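Local coordinates for protein peroxinectin A (Dictyostelium discoideum, PDB 6ERC) that catalyses the hydrogen peroxide-dependent oxidation of phenolic donors, and also of iodide and thiocyanate, as a secreted haem peroxidase, at residues 26-31 / 139-144; 95-100 / 112-117; 255-260 / 483-488; 276-281 / 464-469. All blocks are in the same frame, centred on the assembly; numbering follows the deposited sequence.

Contact 1 of 4, residues 26-31 / 139-144; sequences FIRLAN and CYEQIN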
loop_
_atom_site.group_PDB
_atom_site.type_symbol
_atom_site.label_atom_id
_atom_site.label_comp_id
_atom_site.label_asym_id
_atom_site.label_seq_id
_atom_site.Cartn_x
_atom_site.Cartn_y
_atom_site.Cartn_z
ATOM N N PHE A 26 6.062 -10.169 11.252
ATOM C CA PHE A 26 6.822 -9.066 10.679
ATOM C C PHE A 26 8.225 -9.012 11.276
ATOM O O PHE A 26 8.524 -9.630 12.305
ATOM C CB PHE A 26 6.119 -7.724 10.917
ATOM C CG PHE A 26 4.940 -7.482 10.022
ATOM C CD1 PHE A 26 5.119 -7.085 8.707
ATOM C CD2 PHE A 26 3.646 -7.610 10.505
ATOM C CE1 PHE A 26 4.032 -6.843 7.887
ATOM C CE2 PHE A 26 2.556 -7.369 9.688
ATOM C CZ PHE A 26 2.751 -6.984 8.378
ATOM N N ILE A 27 9.083 -8.250 10.618
ATOM C CA ILE A 27 10.417 -7.959 11.123
ATOM C C ILE A 27 10.368 -6.646 11.898
ATOM O O ILE A 27 9.469 -5.822 11.714
ATOM C CB ILE A 27 11.450 -7.897 9.966
ATOM C CG1 ILE A 27 11.568 -9.258 9.275
ATOM C CG2 ILE A 27 12.825 -7.452 10.448
ATOM C CD1 ILE A 27 12.077 -10.381 10.172
ATOM N N ARG A 28 11.336 -6.455 12.792
ATOM C CA ARG A 28 11.479 -5.220 13.550
ATOM C C ARG A 28 12.844 -4.611 13.267
ATOM O O ARG A 28 13.868 -5.292 13.383
ATOM C CB ARG A 28 11.323 -5.467 15.055
ATOM C CG ARG A 28 9.940 -5.923 15.486
ATOM C CD ARG A 28 8.990 -4.756 15.705
ATOM N NE ARG A 28 7.689 -5.221 16.176
ATOM C CZ ARG A 28 6.663 -4.430 16.469
ATOM N NH1 ARG A 28 6.770 -3.114 16.348
ATOM N NH2 ARG A 28 5.522 -4.960 16.885
ATOM N N LEU A 29 12.853 -3.333 12.892
ATOM C CA LEU A 29 14.101 -2.579 12.869
ATOM C C LEU A 29 14.458 -2.055 14.251
ATOM O O LEU A 29 15.642 -1.880 14.557
ATOM C CB LEU A 29 14.000 -1.409 11.891
ATOM C CG LEU A 29 13.552 -1.732 10.465
ATOM C CD1 LEU A 29 13.535 -0.461 9.632
ATOM C CD2 LEU A 29 14.451 -2.784 9.835
ATOM N N ALA A 30 13.452 -1.809 15.089
ATOM C CA ALA A 30 13.644 -1.264 16.424
ATOM C C ALA A 30 12.773 -2.033 17.408
ATOM O O ALA A 30 11.678 -2.484 17.066
ATOM C CB ALA A 30 13.294 0.227 16.467
ATOM N N ASN A 31 13.269 -2.182 18.631
ATOM C CA ASN A 31 12.496 -2.867 19.655
ATOM C C ASN A 31 11.137 -2.188 19.819
ATOM O O ASN A 31 11.062 -0.957 19.846
ATOM C CB ASN A 31 13.237 -2.863 20.993
ATOM C CG ASN A 31 14.395 -3.831 21.022
ATOM O OD1 ASN A 31 14.234 -4.996 21.380
ATOM N ND2 ASN A 31 15.575 -3.353 20.650
ATOM N N CYS A 139 6.066 -12.730 24.693
ATOM C CA CYS A 139 6.479 -11.889 23.579
ATOM C C CYS A 139 5.625 -12.180 22.355
ATOM O O CYS A 139 5.407 -13.345 21.992
ATOM C CB CYS A 139 7.961 -12.094 23.259
ATOM S SG CYS A 139 9.060 -11.543 24.577
ATOM N N TYR A 140 5.149 -11.110 21.725
ATOM C CA TYR A 140 4.275 -11.215 20.560
ATOM C C TYR A 140 4.808 -10.406 19.395
ATOM O O TYR A 140 5.506 -9.402 19.570
ATOM C CB TYR A 140 2.844 -10.737 20.852
ATOM C CG TYR A 140 2.185 -11.515 21.953
ATOM C CD1 TYR A 140 2.151 -11.011 23.235
ATOM C CD2 TYR A 140 1.619 -12.767 21.720
ATOM C CE1 TYR A 140 1.563 -11.707 24.263
ATOM C CE2 TYR A 140 1.031 -13.475 22.747
ATOM C CZ TYR A 140 1.001 -12.945 24.015
ATOM O OH TYR A 140 0.408 -13.658 25.031
ATOM N N GLU A 141 4.437 -10.858 18.206
ATOM C CA GLU A 141 4.766 -10.160 16.975
ATOM C C GLU A 141 3.574 -10.185 16.036
ATOM O O GLU A 141 2.822 -11.167 15.999
ATOM C CB GLU A 141 5.996 -10.800 16.304
ATOM C CG GLU A 141 6.517 -10.055 15.079
ATOM C CD GLU A 141 6.686 -8.559 15.322
ATOM O OE1 GLU A 141 5.722 -7.801 15.073
ATOM O OE2 GLU A 141 7.777 -8.138 15.762
ATOM N N GLN A 142 3.382 -9.081 15.316
ATOM C CA GLN A 142 2.265 -9.005 14.390
ATOM C C GLN A 142 2.514 -9.875 13.161
ATOM O O GLN A 142 3.658 -10.139 12.768
ATOM C CB GLN A 142 1.999 -7.555 13.964
ATOM C CG GLN A 142 1.179 -6.737 14.964
ATOM C CD GLN A 142 1.972 -6.336 16.195
ATOM O OE1 GLN A 142 3.147 -5.982 16.104
ATOM N NE2 GLN A 142 1.330 -6.390 17.354
ATOM N N ILE A 143 1.415 -10.334 12.559
ATOM C CA ILE A 143 1.446 -11.318 11.472
ATOM C C ILE A 143 1.150 -10.619 10.154
ATOM O O ILE A 143 0.150 -9.899 10.030
ATOM C CB ILE A 143 0.451 -12.477 11.722
ATOM C CG1 ILE A 143 0.987 -13.443 12.812
ATOM C CG2 ILE A 143 0.172 -13.226 10.403
ATOM C CD1 ILE A 143 1.824 -14.614 12.281
ATOM N N ASN A 144 2.023 -10.834 9.175
ATOM C CA ASN A 144 1.797 -10.359 7.814
ATOM C C ASN A 144 0.930 -11.375 7.077
ATOM O O ASN A 144 1.389 -12.473 6.742
ATOM C CB ASN A 144 3.119 -10.145 7.069
ATOM C CG ASN A 144 2.926 -9.475 5.723
ATOM O OD1 ASN A 144 1.804 -9.134 5.345
ATOM N ND2 ASN A 144 4.010 -9.271 5.003
#

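Contact 2 of 4, residues 95-100 / 112-117; sequences IKVPKC and KTMNYF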
loop_
_atom_site.group_PDB
_atom_site.type_symbol
_atom_site.label_atom_id
_atom_site.label_comp_id
_atom_site.label_asym_id
_atom_site.label_seq_id
_atom_site.Cartn_x
_atom_site.Cartn_y
_atom_site.Cartn_z
ATOM N N ILE A 95 -11.754 2.964 18.803
ATOM C CA ILE A 95 -11.195 4.309 18.752
ATOM C C ILE A 95 -12.143 5.243 19.485
ATOM O O ILE A 95 -13.295 5.420 19.073
ATOM C CB ILE A 95 -10.981 4.772 17.304
ATOM C CG1 ILE A 95 -10.150 3.734 16.554
ATOM C CG2 ILE A 95 -10.330 6.153 17.280
ATOM C CD1 ILE A 95 -9.681 4.160 15.168
ATOM N N LYS A 96 -11.660 5.841 20.570
ATOM C CA LYS A 96 -12.489 6.737 21.361
ATOM C C LYS A 96 -12.666 8.067 20.640
ATOM O O LYS A 96 -11.704 8.637 20.116
ATOM C CB LYS A 96 -11.864 6.955 22.739
ATOM C CG LYS A 96 -11.972 5.753 23.665
ATOM C CD LYS A 96 -11.442 6.067 25.057
ATOM C CE LYS A 96 -11.693 4.915 26.020
ATOM N NZ LYS A 96 -11.054 5.137 27.347
ATOM N N VAL A 97 -13.901 8.553 20.604
ATOM C CA VAL A 97 -14.232 9.845 20.019
ATOM C C VAL A 97 -14.283 10.872 21.149
ATOM O O VAL A 97 -15.056 10.678 22.101
ATOM C CB VAL A 97 -15.567 9.798 19.263
ATOM C CG1 VAL A 97 -15.934 11.178 18.722
ATOM C CG2 VAL A 97 -15.498 8.779 18.135
ATOM N N PRO A 98 -13.499 11.945 21.097
ATOM C CA PRO A 98 -13.634 12.997 22.108
ATOM C C PRO A 98 -15.065 13.511 22.177
ATOM O O PRO A 98 -15.748 13.641 21.160
ATOM C CB PRO A 98 -12.667 14.081 21.625
ATOM C CG PRO A 98 -11.658 13.349 20.823
ATOM C CD PRO A 98 -12.387 12.218 20.170
ATOM N N LYS A 99 -15.518 13.806 23.393
ATOM C CA LYS A 99 -16.874 14.304 23.574
ATOM C C LYS A 99 -17.076 15.572 22.753
ATOM O O LYS A 99 -16.198 16.437 22.689
ATOM C CB LYS A 99 -17.150 14.573 25.056
ATOM C CG LYS A 99 -18.621 14.813 25.380
ATOM C CD LYS A 99 -18.874 14.960 26.876
ATOM C CE LYS A 99 -18.368 16.292 27.416
ATOM N NZ LYS A 99 -18.812 16.542 28.821
ATOM N N CYS A 100 -18.236 15.663 22.099
ATOM C CA CYS A 100 -18.639 16.814 21.294
ATOM C C CYS A 100 -17.918 16.889 19.954
ATOM O O CYS A 100 -17.945 17.936 19.300
ATOM C CB CYS A 100 -18.435 18.134 22.048
ATOM S SG CYS A 100 -19.376 18.284 23.570
ATOM N N LYS A 112 -19.109 7.698 22.356
ATOM C CA LYS A 112 -19.077 7.343 20.944
ATOM C C LYS A 112 -17.694 6.842 20.542
ATOM O O LYS A 112 -16.671 7.339 21.022
ATOM C CB LYS A 112 -19.464 8.548 20.087
ATOM C CG LYS A 112 -20.930 8.937 20.190
ATOM C CD LYS A 112 -21.817 7.942 19.464
ATOM C CE LYS A 112 -23.266 8.395 19.438
ATOM N NZ LYS A 112 -24.125 7.439 18.683
ATOM N N THR A 113 -17.669 5.854 19.647
ATOM C CA THR A 113 -16.425 5.233 19.219
ATOM C C THR A 113 -16.480 4.921 17.729
ATOM O O THR A 113 -17.537 4.960 17.095
ATOM C CB THR A 113 -16.137 3.943 19.997
ATOM O OG1 THR A 113 -17.217 3.019 19.809
ATOM C CG2 THR A 113 -15.978 4.231 21.474
ATOM N N MET A 114 -15.311 4.612 17.178
ATOM C CA MET A 114 -15.178 4.095 15.826
ATOM C C MET A 114 -14.568 2.702 15.893
ATOM O O MET A 114 -13.645 2.457 16.674
ATOM C CB MET A 114 -14.309 5.008 14.963
ATOM C CG MET A 114 -14.935 6.359 14.682
ATOM S SD MET A 114 -13.861 7.431 13.716
ATOM C CE MET A 114 -12.611 7.837 14.930
ATOM N N ASN A 115 -15.095 1.792 15.081
ATOM C CA ASN A 115 -14.629 0.412 15.101
ATOM C C ASN A 115 -13.125 0.344 14.867
ATOM O O ASN A 115 -12.590 1.016 13.982
ATOM C CB ASN A 115 -15.359 -0.405 14.032
ATOM C CG ASN A 115 -16.843 -0.520 14.301
ATOM O OD1 ASN A 115 -17.592 0.446 14.145
ATOM N ND2 ASN A 115 -17.278 -1.709 14.702
ATOM N N TYR A 116 -12.443 -0.469 15.673
ATOM C CA TYR A 116 -11.057 -0.828 15.400
ATOM C C TYR A 116 -10.772 -2.188 16.011
ATOM O O TYR A 116 -11.126 -2.442 17.166
ATOM C CB TYR A 116 -10.076 0.207 15.953
ATOM C CG TYR A 116 -8.627 -0.175 15.738
ATOM C CD1 TYR A 116 -7.964 -0.999 16.639
ATOM C CD2 TYR A 116 -7.923 0.284 14.633
ATOM C CE1 TYR A 116 -6.647 -1.352 16.446
ATOM C CE2 TYR A 116 -6.602 -0.062 14.434
ATOM C CZ TYR A 116 -5.970 -0.880 15.342
ATOM O OH TYR A 116 -4.655 -1.229 15.148
ATOM N N PHE A 117 -10.119 -3.047 15.235
ATOM C CA PHE A 117 -9.743 -4.382 15.673
ATOM C C PHE A 117 -8.238 -4.534 15.546
ATOM O O PHE A 117 -7.658 -4.170 14.520
ATOM C CB PHE A 117 -10.469 -5.444 14.853
ATOM C CG PHE A 117 -11.941 -5.500 15.116
ATOM C CD1 PHE A 117 -12.809 -4.654 14.448
ATOM C CD2 PHE A 117 -12.457 -6.391 16.038
ATOM C CE1 PHE A 117 -14.169 -4.701 14.694
ATOM C CE2 PHE A 117 -13.814 -6.445 16.288
ATOM C CZ PHE A 117 -14.673 -5.598 15.616
HETATM O O HOH W 1 -17.526 10.662 22.089
#

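Contact 3 of 4, residues 255-260 / 483-488; sequences RSCIIE and RECETT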
loop_
_atom_site.group_PDB
_atom_site.type_symbol
_atom_site.label_atom_id
_atom_site.label_comp_id
_atom_site.label_asym_id
_atom_site.label_seq_id
_atom_site.Cartn_x
_atom_site.Cartn_y
_atom_site.Cartn_z
ATOM N N ARG A 255 2.732 -14.941 -16.256
ATOM C CA ARG A 255 2.855 -14.482 -14.876
ATOM C C ARG A 255 4.264 -13.981 -14.589
ATOM O O ARG A 255 4.444 -12.949 -13.931
ATOM C CB ARG A 255 2.480 -15.612 -13.914
ATOM C CG ARG A 255 2.708 -15.278 -12.438
ATOM C CD ARG A 255 1.864 -16.149 -11.503
ATOM N NE ARG A 255 2.618 -17.253 -10.906
ATOM C CZ ARG A 255 3.206 -17.220 -9.709
ATOM N NH1 ARG A 255 3.144 -16.134 -8.949
ATOM N NH2 ARG A 255 3.861 -18.284 -9.265
ATOM N N SER A 256 5.277 -14.695 -15.087
ATOM C CA SER A 256 6.658 -14.304 -14.830
ATOM C C SER A 256 6.967 -12.935 -15.425
ATOM O O SER A 256 7.660 -12.123 -14.801
ATOM C CB SER A 256 7.609 -15.363 -15.388
ATOM O OG SER A 256 8.944 -15.119 -14.988
ATOM N N CYS A 257 6.456 -12.655 -16.628
ATOM C CA CYS A 257 6.704 -11.359 -17.256
ATOM C C CYS A 257 6.056 -10.231 -16.461
ATOM O O CYS A 257 6.671 -9.183 -16.234
ATOM C CB CYS A 257 6.184 -11.352 -18.696
ATOM S SG CYS A 257 6.977 -12.506 -19.829
ATOM N N ILE A 258 4.803 -10.421 -16.044
ATOM C CA ILE A 258 4.086 -9.373 -15.322
ATOM C C ILE A 258 4.780 -9.063 -14.002
ATOM O O ILE A 258 4.923 -7.896 -13.617
ATOM C CB ILE A 258 2.618 -9.787 -15.107
ATOM C CG1 ILE A 258 1.901 -9.926 -16.454
ATOM C CG2 ILE A 258 1.900 -8.786 -14.205
ATOM C CD1 ILE A 258 1.810 -8.637 -17.265
ATOM N N ILE A 259 5.205 -10.099 -13.280
ATOM C CA ILE A 259 5.960 -9.888 -12.048
ATOM C C ILE A 259 7.187 -9.032 -12.329
ATOM O O ILE A 259 7.473 -8.070 -11.607
ATOM C CB ILE A 259 6.334 -11.240 -11.417
ATOM C CG1 ILE A 259 5.073 -11.919 -10.885
ATOM C CG2 ILE A 259 7.359 -11.063 -10.304
ATOM C CD1 ILE A 259 5.271 -13.351 -10.485
ATOM N N GLU A 260 7.931 -9.370 -13.385
ATOM C CA GLU A 260 9.072 -8.550 -13.779
ATOM C C GLU A 260 8.639 -7.130 -14.121
ATOM O O GLU A 260 9.336 -6.164 -13.792
ATOM C CB GLU A 260 9.792 -9.185 -14.969
ATOM C CG GLU A 260 10.817 -8.263 -15.626
ATOM C CD GLU A 260 11.642 -8.955 -16.691
ATOM O OE1 GLU A 260 11.650 -10.204 -16.726
ATOM O OE2 GLU A 260 12.283 -8.245 -17.494
ATOM N N ARG A 483 13.225 -14.125 -21.376
ATOM C CA ARG A 483 13.886 -13.616 -22.570
ATOM C C ARG A 483 12.899 -13.164 -23.637
ATOM O O ARG A 483 13.280 -12.387 -24.520
ATOM C CB ARG A 483 14.825 -14.680 -23.145
ATOM C CG ARG A 483 14.163 -16.001 -23.490
ATOM C CD ARG A 483 15.198 -17.016 -23.956
ATOM N NE ARG A 483 14.901 -18.368 -23.485
ATOM C CZ ARG A 483 14.095 -19.225 -24.103
ATOM N NH1 ARG A 483 13.894 -20.431 -23.589
ATOM N NH2 ARG A 483 13.486 -18.885 -25.231
ATOM N N GLU A 484 11.649 -13.619 -23.579
ATOM C CA GLU A 484 10.642 -13.245 -24.563
ATOM C C GLU A 484 9.597 -12.286 -24.002
ATOM O O GLU A 484 8.569 -12.064 -24.647
ATOM C CB GLU A 484 9.962 -14.497 -25.125
ATOM C CG GLU A 484 10.931 -15.488 -25.756
ATOM C CD GLU A 484 10.238 -16.519 -26.628
ATOM O OE1 GLU A 484 10.533 -16.565 -27.843
ATOM O OE2 GLU A 484 9.399 -17.280 -26.100
ATOM N N CYS A 485 9.832 -11.710 -22.827
ATOM C CA CYS A 485 8.912 -10.726 -22.280
ATOM C C CYS A 485 9.075 -9.396 -23.016
ATOM O O CYS A 485 9.945 -9.228 -23.874
ATOM C CB CYS A 485 9.139 -10.548 -20.779
ATOM S SG CYS A 485 8.957 -12.044 -19.773
ATOM N N GLU A 486 8.223 -8.435 -22.670
ATOM C CA GLU A 486 8.215 -7.107 -23.275
ATOM C C GLU A 486 8.172 -6.037 -22.193
ATOM O O GLU A 486 7.370 -5.102 -22.229
ATOM C CB GLU A 486 7.031 -6.963 -24.223
ATOM C CG GLU A 486 6.889 -8.106 -25.209
ATOM C CD GLU A 486 5.661 -7.962 -26.079
ATOM O OE1 GLU A 486 4.929 -6.964 -25.909
ATOM O OE2 GLU A 486 5.427 -8.847 -26.930
ATOM N N THR A 487 9.052 -6.164 -21.206
ATOM C CA THR A 487 9.036 -5.267 -20.061
ATOM C C THR A 487 9.528 -3.885 -20.472
ATOM O O THR A 487 10.657 -3.733 -20.946
ATOM C CB THR A 487 9.900 -5.837 -18.940
ATOM O OG1 THR A 487 9.461 -7.165 -18.635
ATOM C CG2 THR A 487 9.789 -4.980 -17.698
ATOM N N THR A 488 8.678 -2.876 -20.278
ATOM C CA THR A 488 9.010 -1.505 -20.641
ATOM C C THR A 488 8.657 -0.559 -19.498
ATOM O O THR A 488 8.421 -1.005 -18.369
ATOM C CB THR A 488 8.273 -1.107 -21.922
ATOM O OG1 THR A 488 8.665 0.211 -22.322
ATOM C CG2 THR A 488 6.763 -1.152 -21.715
#

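Contact 4 of 4, residues 276-281 / 464-469; sequences GSFPSY and RTRAGD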
loop_
_atom_site.group_PDB
_atom_site.type_symbol
_atom_site.label_atom_id
_atom_site.label_comp_id
_atom_site.label_asym_id
_atom_site.label_seq_id
_atom_site.Cartn_x
_atom_site.Cartn_y
_atom_site.Cartn_z
ATOM N N GLY A 276 14.708 9.848 -4.809
ATOM C CA GLY A 276 15.620 10.583 -5.654
ATOM C C GLY A 276 16.501 9.710 -6.527
ATOM O O GLY A 276 16.861 10.118 -7.634
ATOM N N SER A 277 16.863 8.527 -6.048
ATOM C CA SER A 277 17.602 7.549 -6.836
ATOM C C SER A 277 17.479 6.200 -6.137
ATOM O O SER A 277 16.694 6.040 -5.195
ATOM C CB SER A 277 19.066 7.969 -7.005
ATOM O OG SER A 277 19.765 7.881 -5.777
ATOM N N PHE A 278 18.254 5.225 -6.601
ATOM C CA PHE A 278 18.345 3.935 -5.928
ATOM C C PHE A 278 19.524 3.156 -6.499
ATOM O O PHE A 278 19.712 3.132 -7.721
ATOM C CB PHE A 278 17.049 3.138 -6.083
ATOM C CG PHE A 278 16.856 2.088 -5.027
ATOM C CD1 PHE A 278 16.439 2.439 -3.753
ATOM C CD2 PHE A 278 17.097 0.754 -5.304
ATOM C CE1 PHE A 278 16.264 1.476 -2.775
ATOM C CE2 PHE A 278 16.923 -0.214 -4.329
ATOM C CZ PHE A 278 16.506 0.148 -3.064
ATOM N N PRO A 279 20.337 2.510 -5.663
ATOM C CA PRO A 279 21.502 1.794 -6.188
ATOM C C PRO A 279 21.096 0.658 -7.114
ATOM O O PRO A 279 19.962 0.173 -7.101
ATOM C CB PRO A 279 22.197 1.267 -4.926
ATOM C CG PRO A 279 21.116 1.189 -3.915
ATOM C CD PRO A 279 20.226 2.356 -4.202
ATOM N N SER A 280 22.055 0.233 -7.927
ATOM C CA SER A 280 21.823 -0.839 -8.877
ATOM C C SER A 280 21.900 -2.198 -8.190
ATOM O O SER A 280 22.605 -2.377 -7.193
ATOM C CB SER A 280 22.843 -0.754 -10.011
ATOM O OG SER A 280 24.142 -0.511 -9.500
ATOM N N TYR A 281 21.154 -3.157 -8.738
ATOM C CA TYR A 281 21.112 -4.509 -8.192
ATOM C C TYR A 281 22.516 -5.091 -8.084
ATOM O O TYR A 281 23.356 -4.894 -8.965
ATOM C CB TYR A 281 20.232 -5.389 -9.084
ATOM C CG TYR A 281 19.986 -6.799 -8.592
ATOM C CD1 TYR A 281 19.407 -7.034 -7.354
ATOM C CD2 TYR A 281 20.299 -7.896 -9.386
ATOM C CE1 TYR A 281 19.166 -8.325 -6.909
ATOM C CE2 TYR A 281 20.060 -9.186 -8.953
ATOM C CZ TYR A 281 19.495 -9.395 -7.714
ATOM O OH TYR A 281 19.257 -10.680 -7.278
ATOM N N ARG A 464 16.006 -5.066 0.789
ATOM C CA ARG A 464 15.897 -6.468 1.168
ATOM C C ARG A 464 14.939 -7.230 0.258
ATOM O O ARG A 464 15.241 -8.359 -0.145
ATOM C CB ARG A 464 15.463 -6.583 2.629
ATOM C CG ARG A 464 16.572 -6.224 3.609
ATOM C CD ARG A 464 16.172 -6.459 5.057
ATOM N NE ARG A 464 15.117 -5.550 5.496
ATOM C CZ ARG A 464 13.825 -5.854 5.568
ATOM N NH1 ARG A 464 12.957 -4.942 5.985
ATOM N NH2 ARG A 464 13.391 -7.060 5.233
ATOM N N THR A 465 13.791 -6.642 -0.087
ATOM C CA THR A 465 12.842 -7.356 -0.939
ATOM C C THR A 465 13.351 -7.542 -2.365
ATOM O O THR A 465 12.727 -8.283 -3.130
ATOM C CB THR A 465 11.486 -6.644 -0.969
ATOM O OG1 THR A 465 11.677 -5.228 -1.042
ATOM C CG2 THR A 465 10.673 -7.001 0.273
ATOM N N ARG A 466 14.451 -6.891 -2.738
ATOM C CA ARG A 466 15.159 -7.189 -3.976
ATOM C C ARG A 466 16.310 -8.162 -3.756
ATOM O O ARG A 466 16.418 -9.169 -4.463
ATOM C CB ARG A 466 15.689 -5.894 -4.606
ATOM C CG ARG A 466 16.628 -6.118 -5.780
ATOM C CD ARG A 466 16.895 -4.836 -6.555
ATOM N NE ARG A 466 17.943 -4.022 -5.944
ATOM C CZ ARG A 466 18.372 -2.859 -6.430
ATOM N NH1 ARG A 466 17.844 -2.358 -7.541
ATOM N NH2 ARG A 466 19.332 -2.192 -5.807
ATOM N N ALA A 467 17.171 -7.884 -2.774
ATOM C CA ALA A 467 18.342 -8.723 -2.545
ATOM C C ALA A 467 17.963 -10.096 -2.009
ATOM O O ALA A 467 18.629 -11.088 -2.327
ATOM C CB ALA A 467 19.299 -8.023 -1.582
ATOM N N GLY A 468 16.913 -10.176 -1.198
ATOM C CA GLY A 468 16.472 -11.443 -0.652
ATOM C C GLY A 468 15.547 -12.238 -1.542
ATOM O O GLY A 468 15.064 -13.296 -1.130
ATOM N N ASP A 469 15.286 -11.761 -2.756
ATOM C CA ASP A 469 14.377 -12.423 -3.681
ATOM C C ASP A 469 15.178 -13.306 -4.633
ATOM O O ASP A 469 16.002 -12.807 -5.409
ATOM C CB ASP A 469 13.555 -11.393 -4.455
ATOM C CG ASP A 469 12.435 -12.023 -5.257
ATOM O OD1 ASP A 469 12.397 -13.266 -5.367
ATOM O OD2 ASP A 469 11.583 -11.272 -5.773
#

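Contact 1 of 4, residues 26-31 / 139-144
Phe26 N donates a hydrogen bond of 2.8 Å to Gln142 O, nearly straight at 162°, which ties the chain to strand 139-144. The Phe26 ring lies close to parallel with the Asn144 amide, their planes 11° apart, and Asn144 CB sits over one ring face, 3.7 Å from the centroid, in a CH-pi contact. Asn144 is held in turn by Leu85 N and Met83 O. The Phe26 N bond follows directly on edge strand 24-25, which pairs with strand 139-144 in the four-stranded antiparallel sheet of this animal haem peroxidase, and the Phe26 side chain comes to about 5 Å from the haem. Glu141 CG, anti to its backbone N (chi1 -174°), is carried toward Phe26 O, and Arg28 and Glu141 meet tip to tip in a buried salt bridge. Arg28 NE reaches the syn lone pair of Glu141 OE2 at 2.9 Å, while Arg28 NH2 makes a weak 3.4 Å bond to Glu141 OE1. Glu141 OE1 also accepts Gln142 N at 2.7 Å, and Asn294 ND2, which bonds Gln142 OE1 too. An alanine in place of Glu141 would probably leave the Arg28 charge without its carboxylate mate. Arg28 NH2 also donates to His390 O.

Contact 2 of 4, residues 95-100 / 112-117
Ile95 and Met114 are brought together by their torsions: Ile95 CG1 is anti to its own carbonyl carbon (chi1 -53°) and CG2 anti to the backbone N, CG2 being the branch that meets Met114, whose chain folds at its last torsion (chi3 -72°), placing Met114 CE 3.7 Å from Ile95 CG2. The two belong to an antiparallel beta hairpin with a long connection, strand 91-96 forming one border of the four-stranded sheet and strand 113-124 lying next to it. Ile95 and Met114 are a hydrogen-bonded pair: Ile95 N reaches Met114 O at 2.9 Å with 169° at the hydrogen, and Met114 N returns a bond of the same length to Ile95 O. Their side chains share the buried face, where Gln385 of helix 379-390 touches Ile95 and Arg49 of helix 48-56 touches Met114. Further along, Ile95 CG1 packs 3.6 Å from Tyr116 CB. The Tyr116 ring leads away from this pairing; its OH bonds Asp389 OD2, and the side chain comes to about 4 Å from the haem. In the other direction the pairing runs one step beyond the regular strands, as Val97 N bonds Lys112 O at 3.1 Å and Val97 CG2 packs 3.8 Å from Thr113 CA. The hairpin connection beyond it carries the Cys100-Cys108 disulfide. Lys96 and Thr113, a non-hydrogen-bonded pair, turn their side chains to the exposed face. Thr113 CA lies 3.1 Å from Ile95 O in a bent CA-H...O contact.

Contact 3 of 4, residues 255-260 / 483-488
Cys485 and Cys257 are joined by a disulfide, Cys485 SG to Cys257 SG 2.0 Å, which fastens the loop between helices 476-481 and 490-497 to the long helix 247-275. Each sulphur is anti to its own carbonyl carbon (chi1 -63° in Cys257 and -59° in Cys485), and the bridge between them is twisted by -77° about the S-S bond, leaving Cys257 CB and Cys485 CB 3.7 Å apart. Cys257 is buried and also rests on Leu234 and Phe238 of helix 218-241, which places the bridge where two helices and the loop converge.

One helical turn on, Glu260 stretches out, extended beyond CG, and passes obliquely by Thr487. Thr487 OG1 donates to Glu260 OE2 in a weak hydrogen bond of 3.2 Å, and Thr487 CG2 lies 4.0 Å from Glu260 CG. The other carboxylate oxygen, Glu260 OE1, receives a weak bond from Asn482 ND2. Between the two touching residues of the loop, Glu486 points away and makes salt bridges to Arg233 and Lys237 of helix 218-241.

The tie between loop and helix is thus covalent at one point and a single weak hydrogen bond at the other. In a secreted protein such a cross-link is expected to survive outside the cell, and it would hold residues more than two hundred positions apart in the sequence together without depending on the weak threonine-glutamate bond.

Contact 4 of 4, residues 276-281 / 464-469
Arg466 pushes its guanidinium between Phe278 and Tyr281. On one face of the group stands Phe278 CE2, 3.4 Å above the plane and displaced toward the rim; on the opposite face is the backbone Tyr281 N, 3.3 Å above it. The Phe278 ring is not stacked on the guanidinium but steeply inclined, with 63° between the planes, and the Tyr281 ring is turned by a similar amount. The two aromatic side chains run antiparallel to Arg466, lying alongside it. Tyr281 meets the aliphatic part of the arginine, its CD1 3.3 Å from Arg466 CG and 3.4 Å from Arg466 CD. The arginine chain turns about its CG-CD bond (chi3 83°), which sets NE off the extended line of the chain. The contact fits the C-terminal end of helix 452-467 to the loop that follows helix 247-275 in this largely helical peroxidase fold. Arg466 NH2 donates to Pro279 O at 2.8 Å; the oxygen lies in the guanidinium plane, whereas the nitrogen stands 55° out of the carbonyl plane. Arg466 NH1 adds a weak bond of 3.3 Å to the same Pro279 O. A leucine in place of Arg466 would probably leave Pro279 O without these donors and open a gap between Phe278 and the backbone of Tyr281. Trp472 touches Arg466 and meets the Tyr281 ring, while the rings of Tyr267 and Tyr459 meet Phe278.

Along the chain the contacts form two nested pairs in series: contact 2 lies inside the loop closed by contact 1, and contact 4 inside that closed by contact 3. Contacts 1 and 2, centres 26 Å apart, share the four-stranded sheet through its neighbouring strands 139-144 and 113-124. Contacts 3 and 4, centres 18 Å apart, are linked by helix 247-275. Helix 452-467, which bears a segment of contact 4, also touches Leu29 of contact 1. Contacts 2 and 3, centres 47 Å apart, lie on opposite sides of the chain's centre. Contacts 1 and 2 thus bring the sheet close to the haem, while contacts 3 and 4 tie later parts of the chain to helix 247-275 and the loop after it.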